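PDB 5BP8: Ent-copalyl diphosphate synthase from Streptomyces platensis, which belongs to the terpene cyclase type of mainly helical proteins and carries a region related to the C-terminal domain of squalene-hopene cyclases. Local coordinates for residues S133-A136 / D137-R141; V73-L76 / S77-A81; G151-G154 / A155-G158. All coordinates share one frame; numbering follows the deposited sequence.

How the contacts relate
Contacts 1 and 2 are turns of two packed helices, 127-144 and 72-86, with centres 10 Å apart. They meet directly: Ile138 CD1 lies 3.6 Å from Leu76 O, and Asp137 CB lies 3.6 Å from Glu80 CG. These two acids, one from each helix, share a single arginine. Contact 3 lies in the loop that follows helix 127-144; its centre is about 15 Å from that of contact 1 and about 17 Å from that of contact 2, with no direct touch. Leu109 of helix 98-116 nevertheless meets Val79 of contact 2 as well as Leu153 and Trp156 of contact 3.

Contact 1: residues S133-A136 / D137-R141; sequences SLLA and DINTR
Residues Ser133 to Arg141 form regular alpha-helix within helix 127-144, where the NH groups of Asp137, Ile138, Asn139 and Thr140 bond to the C=O groups of Ser133, Leu134, Leu135 and Ala136; Ile138 N to Leu134 O is the shortest of these at 2.8 Å. On one flank Ser133 and Asp137, one turn apart, share a water that donates to both: it lies 2.9 Å from Ser133 OG and 2.7 Å from Asp137 OD2. A second water gives a bond of 2.9 Å to Ser133 O and a weak one to Asp137 OD1. With CG beside its own N (chi1 -79°), the carboxylate swings back over the preceding turn toward these waters. Arg198 forms a salt bridge with OD2, and Ser133 OG also bonds to Ala195 O. Leu135 and Asn139 run side by side, Leu135 CG 4.0 Å from Asn139 ND2, while Asn139 OD1 accepts from Leu161 N. Ile138, apolar and buried, suits its packing against helix 72-86 and Leu161; its chi1 of -71° brings CG1 tightly to 3.2 Å from Leu134 O. The short side chains of Ser133 and Asp137 thus share a water, and the cation at Arg198 would probably favour a charged Asp137.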
loop_
_atom_site.group_PDB
_atom_site.type_symbol
_atom_site.label_atom_id
_atom_site.label_comp_id
_atom_site.label_asym_id
_atom_site.label_seq_id
_atom_site.Cartn_x
_atom_site.Cartn_y
_atom_site.Cartn_z
ATOM N N SER A 133 8.785 0.275 18.532
ATOM C CA SER A 133 9.069 1.677 18.743
ATOM C C SER A 133 7.931 2.398 19.461
ATOM O O SER A 133 8.136 3.127 20.438
ATOM C CB SER A 133 9.377 2.358 17.412
ATOM O OG SER A 133 9.798 3.667 17.680
ATOM N N LEU A 134 6.718 2.170 18.992
ATOM C CA LEU A 134 5.544 2.843 19.541
ATOM C C LEU A 134 5.183 2.329 20.930
ATOM O O LEU A 134 4.809 3.108 21.833
ATOM C CB LEU A 134 4.356 2.648 18.597
ATOM C CG LEU A 134 4.497 3.486 17.323
ATOM C CD1 LEU A 134 3.488 3.081 16.296
ATOM C CD2 LEU A 134 4.408 4.988 17.602
ATOM N N LEU A 135 5.273 1.014 21.088
ATOM C CA LEU A 135 5.010 0.396 22.383
ATOM C C LEU A 135 5.936 0.966 23.478
ATOM O O LEU A 135 5.468 1.292 24.571
ATOM C CB LEU A 135 5.142 -1.117 22.287
ATOM C CG LEU A 135 4.821 -1.911 23.558
ATOM C CD1 LEU A 135 3.426 -1.608 24.023
ATOM C CD2 LEU A 135 4.950 -3.405 23.315
ATOM N N ALA A 136 7.236 1.112 23.172
ATOM C CA ALA A 136 8.184 1.708 24.121
ATOM C C ALA A 136 7.818 3.159 24.433
ATOM O O ALA A 136 7.867 3.559 25.600
ATOM C CB ALA A 136 9.624 1.622 23.606
ATOM N N ASP A 137 7.411 3.940 23.429
ATOM C CA ASP A 137 7.034 5.338 23.693
ATOM C C ASP A 137 5.756 5.416 24.515
ATOM O O ASP A 137 5.640 6.266 25.408
ATOM C CB ASP A 137 6.886 6.135 22.394
ATOM C CG ASP A 137 8.238 6.576 21.811
ATOM O OD1 ASP A 137 9.251 6.569 22.554
ATOM O OD2 ASP A 137 8.271 6.980 20.633
ATOM N N ILE A 138 4.813 4.523 24.237
ATOM C CA ILE A 138 3.581 4.447 25.050
ATOM C C ILE A 138 3.937 4.154 26.510
ATOM O O ILE A 138 3.510 4.861 27.419
ATOM C CB ILE A 138 2.601 3.392 24.516
ATOM C CG1 ILE A 138 2.002 3.891 23.191
ATOM C CG2 ILE A 138 1.485 3.124 25.543
ATOM C CD1 ILE A 138 1.253 2.811 22.429
ATOM N N ASN A 139 4.785 3.164 26.732
ATOM C CA ASN A 139 5.148 2.829 28.093
ATOM C C ASN A 139 5.865 3.975 28.807
ATOM O O ASN A 139 5.613 4.214 29.980
ATOM C CB ASN A 139 5.951 1.529 28.141
ATOM C CG ASN A 139 5.068 0.333 27.968
ATOM O OD1 ASN A 139 3.909 0.351 28.409
ATOM N ND2 ASN A 139 5.584 -0.720 27.334
ATOM N N THR A 140 6.693 4.712 28.083
ATOM C CA THR A 140 7.320 5.907 28.637
ATOM C C THR A 140 6.292 6.933 29.070
ATOM O O THR A 140 6.378 7.488 30.196
ATOM C CB THR A 140 8.341 6.491 27.634
ATOM O OG1 THR A 140 9.373 5.513 27.449
ATOM C CG2 THR A 140 8.948 7.763 28.142
ATOM N N ARG A 141 5.304 7.181 28.210
ATOM C CA ARG A 141 4.244 8.125 28.534
ATOM C C ARG A 141 3.391 7.656 29.710
ATOM O O ARG A 141 3.001 8.470 30.543
ATOM C CB ARG A 141 3.337 8.385 27.338
ATOM C CG ARG A 141 4.047 8.984 26.140
ATOM C CD ARG A 141 4.306 10.449 26.305
ATOM N NE ARG A 141 4.966 10.966 25.109
ATOM C CZ ARG A 141 5.523 12.173 25.031
ATOM N NH1 ARG A 141 5.509 13.010 26.084
ATOM N NH2 ARG A 141 6.115 12.542 23.896
HETATM O O HOH W 1 10.836 3.953 20.875
HETATM O O HOH W 2 7.859 5.804 18.240
#

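Contact 2: residues V73-L76 / S77-A81; sequences VPTL and SAVEA
A buried part of helix 72-86 makes up this contact: Thr75 and Val79 stand one turn apart on it, and their side chains cross obliquely with the methyls Thr75 CG2 and Val79 CG2 4.0 Å apart. Branching at CB lets Thr75 present this methyl to Val79 while its buried OG1 is satisfied by Gly71 O and Trp64 N. In Val79, CG2 lies beside its own N while CG1 is anti to it (chi1 168°), which brings CG2 to 3.2 Å from Thr75 O. That same carbonyl oxygen accepts the NH of Val79 at 2.8 Å from Val79 N, in a nearly straight bond of 168°. Helix 72-86 packs against helices 31-40, 98-116 and 127-144, consistent with the alpha-helical barrel architecture of this class of cyclase, while the bulky Trp64 lies against Ala78, where a lone methyl takes little space. Pro74 lies in the first turn of the helix, where an NH has no carbonyl of a preceding turn to bond, so proline costs no helical bond; its carbonyl O accepts Ala78 N at 2.9 Å. The backbone NH of Glu80 bonds to Leu76 O, Glu80 N to Leu76 O 3.0 Å. Its chain bends at chi2 (-79°), and the carboxylate ends among Arg36, Arg198, Ser39 and Thr84, while Ser77, small enough for close helix contact, directs OG to Arg36 NE and Tyr32 O.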
loop_
_atom_site.group_PDB
_atom_site.type_symbol
_atom_site.label_atom_id
_atom_site.label_comp_id
_atom_site.label_asym_id
_atom_site.label_seq_id
_atom_site.Cartn_x
_atom_site.Cartn_y
_atom_site.Cartn_z
ATOM N N VAL A 73 -0.950 -1.943 14.632
ATOM C CA VAL A 73 -0.094 -0.793 14.312
ATOM C C VAL A 73 -0.808 0.577 14.381
ATOM O O VAL A 73 -0.323 1.517 15.042
ATOM C CB VAL A 73 0.621 -0.990 12.971
ATOM C CG1 VAL A 73 1.211 0.311 12.476
ATOM C CG2 VAL A 73 1.672 -2.097 13.112
ATOM N N PRO A 74 -1.979 0.718 13.725
ATOM C CA PRO A 74 -2.591 2.033 13.838
ATOM C C PRO A 74 -3.078 2.408 15.252
ATOM O O PRO A 74 -3.056 3.609 15.604
ATOM C CB PRO A 74 -3.755 1.965 12.846
ATOM C CG PRO A 74 -4.025 0.524 12.666
ATOM C CD PRO A 74 -2.700 -0.148 12.804
ATOM N N THR A 75 -3.473 1.428 16.055
ATOM C CA THR A 75 -3.896 1.703 17.441
ATOM C C THR A 75 -2.693 2.150 18.254
ATOM O O THR A 75 -2.738 3.166 19.009
ATOM C CB THR A 75 -4.622 0.500 18.079
ATOM O OG1 THR A 75 -5.761 0.152 17.291
ATOM C CG2 THR A 75 -5.077 0.851 19.503
ATOM N N LEU A 76 -1.583 1.450 18.082
ATOM C CA LEU A 76 -0.320 1.907 18.694
ATOM C C LEU A 76 0.009 3.356 18.321
ATOM O O LEU A 76 0.330 4.165 19.200
ATOM C CB LEU A 76 0.851 0.991 18.343
ATOM C CG LEU A 76 0.860 -0.393 19.028
ATOM C CD1 LEU A 76 1.912 -1.231 18.326
ATOM C CD2 LEU A 76 1.098 -0.267 20.528
ATOM N N SER A 77 -0.088 3.685 17.019
ATOM C CA SER A 77 0.239 5.029 16.569
ATOM C C SER A 77 -0.702 6.078 17.170
ATOM O O SER A 77 -0.259 7.112 17.643
ATOM C CB SER A 77 0.189 5.111 15.048
ATOM O OG SER A 77 0.751 6.332 14.604
ATOM N N ALA A 78 -2.002 5.790 17.148
ATOM C CA ALA A 78 -3.004 6.714 17.693
ATOM C C ALA A 78 -2.863 6.926 19.193
ATOM O O ALA A 78 -2.869 8.092 19.690
ATOM C CB ALA A 78 -4.404 6.215 17.360
ATOM N N VAL A 79 -2.711 5.829 19.926
ATOM C CA VAL A 79 -2.552 5.918 21.373
ATOM C C VAL A 79 -1.292 6.706 21.756
ATOM O O VAL A 79 -1.337 7.631 22.623
ATOM C CB VAL A 79 -2.587 4.520 22.026
ATOM C CG1 VAL A 79 -2.127 4.562 23.479
ATOM C CG2 VAL A 79 -3.975 3.912 21.894
ATOM N N GLU A 80 -0.178 6.397 21.093
ATOM C CA GLU A 80 1.049 7.132 21.370
ATOM C C GLU A 80 0.866 8.631 21.086
ATOM O O GLU A 80 1.297 9.485 21.909
ATOM C CB GLU A 80 2.227 6.564 20.578
ATOM C CG GLU A 80 3.590 7.019 21.105
ATOM C CD GLU A 80 3.987 8.413 20.679
ATOM O OE1 GLU A 80 3.542 8.892 19.594
ATOM O OE2 GLU A 80 4.754 9.060 21.444
ATOM N N ALA A 81 0.222 8.962 19.962
ATOM C CA ALA A 81 -0.003 10.357 19.587
ATOM C C ALA A 81 -0.877 11.059 20.613
ATOM O O ALA A 81 -0.593 12.222 21.011
ATOM C CB ALA A 81 -0.616 10.459 18.221
#

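Contact 3: residues G151-G154 / A155-G158; sequences GKLG and AWSG
Lys152 opens the contact through its backbone: its carbonyl oxygen takes the NH of Ala155, with Lys152 O 3.0 Å from Ala155 N. The bond is bent, 138° at the hydrogen, and the donor stands well above the carbonyl plane instead of in front of a lone pair. The same oxygen lies at the edge of the Trp156 indole, near its plane, 3.6 Å from Trp156 CD1, and it also touches Ala155 CB. The aliphatic part of Lys152 carries its amino group off toward Asp107, with which NZ makes a long, weak ion pair; a long flexible residue suits such an exposed position. Leu153 comes next, buried, and its carbonyl accepts Trp156 N at 2.9 Å, again from above its plane. Its side chain folds back so that Leu153 CD1 comes to 4.4 Å from Trp156 CD1, an apolar contact with the pyrrole carbon of the indole. In Trp156, CG sits beside its own N (chi1 -74°), which sets the ring back along the preceding turn, CD1 foremost. Helix 98-116 covers this face, and there Trp156 also meets Arg113. Gly154, without a side chain, adds little bulk at a buried position; its carbonyl receives Ser157 N at 3.2 Å, and Ser157 CB lies 3.2 Å from Gly154 O. The serine hydroxyl bonds to Leu145 O, just beyond the end of helix 127-144, and Gly158, whose positive phi (76°) favours glycine, adds a backbone bond to Leu142 within it. Three successive bonds, each from an NH to the carbonyl three residues earlier, together with the backbone angles of residues 153 to 156, are consistent with overlapping beta turns of type I or III, here in the loop joining helices 127-144 and 171-179.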
loop_
_atom_site.group_PDB
_atom_site.type_symbol
_atom_site.label_atom_id
_atom_site.label_comp_id
_atom_site.label_asym_id
_atom_site.label_seq_id
_atom_site.Cartn_x
_atom_site.Cartn_y
_atom_site.Cartn_z
ATOM N N GLY A 151 -9.885 12.282 32.992
ATOM C CA GLY A 151 -10.726 11.088 32.918
ATOM C C GLY A 151 -10.156 9.860 33.614
ATOM O O GLY A 151 -9.535 9.954 34.671
ATOM N N LYS A 152 -10.358 8.698 32.996
ATOM C CA LYS A 152 -9.889 7.436 33.569
ATOM C C LYS A 152 -8.431 7.197 33.242
ATOM O O LYS A 152 -7.819 6.264 33.732
ATOM C CB LYS A 152 -10.770 6.235 33.170
ATOM C CG LYS A 152 -11.317 6.201 31.757
ATOM C CD LYS A 152 -12.275 5.027 31.612
ATOM C CE LYS A 152 -12.564 4.707 30.157
ATOM N NZ LYS A 152 -13.210 3.368 30.041
ATOM N N LEU A 153 -7.834 8.106 32.483
ATOM C CA LEU A 153 -6.448 7.960 32.102
ATOM C C LEU A 153 -5.485 7.929 33.285
ATOM O O LEU A 153 -4.516 7.170 33.279
ATOM C CB LEU A 153 -6.109 9.040 31.053
ATOM C CG LEU A 153 -4.937 8.819 30.157
ATOM C CD1 LEU A 153 -5.030 7.472 29.449
ATOM C CD2 LEU A 153 -4.866 9.972 29.175
ATOM N N GLY A 154 -5.766 8.686 34.350
ATOM C CA GLY A 154 -4.978 8.614 35.566
ATOM C C GLY A 154 -4.878 7.225 36.192
ATOM O O GLY A 154 -3.873 6.869 36.803
ATOM N N ALA A 155 -5.907 6.411 35.987
ATOM C CA ALA A 155 -5.901 5.038 36.468
ATOM C C ALA A 155 -4.872 4.158 35.753
ATOM O O ALA A 155 -4.487 3.099 36.268
ATOM C CB ALA A 155 -7.301 4.441 36.312
ATOM N N TRP A 156 -4.442 4.590 34.563
ATOM C CA TRP A 156 -3.418 3.896 33.766
ATOM C C TRP A 156 -1.993 4.259 34.130
ATOM O O TRP A 156 -1.044 3.654 33.622
ATOM C CB TRP A 156 -3.645 4.177 32.265
ATOM C CG TRP A 156 -4.804 3.441 31.711
ATOM C CD1 TRP A 156 -6.085 3.833 31.718
ATOM C CD2 TRP A 156 -4.768 2.159 31.058
ATOM N NE1 TRP A 156 -6.878 2.875 31.107
ATOM C CE2 TRP A 156 -6.087 1.838 30.698
ATOM C CE3 TRP A 156 -3.749 1.265 30.752
ATOM C CZ2 TRP A 156 -6.425 0.648 30.040
ATOM C CZ3 TRP A 156 -4.088 0.058 30.105
ATOM C CH2 TRP A 156 -5.410 -0.229 29.777
ATOM N N SER A 157 -1.829 5.234 35.022
ATOM C CA SER A 157 -0.515 5.671 35.454
ATOM C C SER A 157 0.336 4.493 35.913
ATOM O O SER A 157 -0.118 3.662 36.700
ATOM C CB SER A 157 -0.663 6.709 36.587
ATOM O OG SER A 157 0.611 7.163 37.000
ATOM N N GLY A 158 1.554 4.405 35.393
ATOM C CA GLY A 158 2.483 3.364 35.765
ATOM C C GLY A 158 2.235 1.972 35.185
ATOM O O GLY A 158 2.923 1.001 35.567
#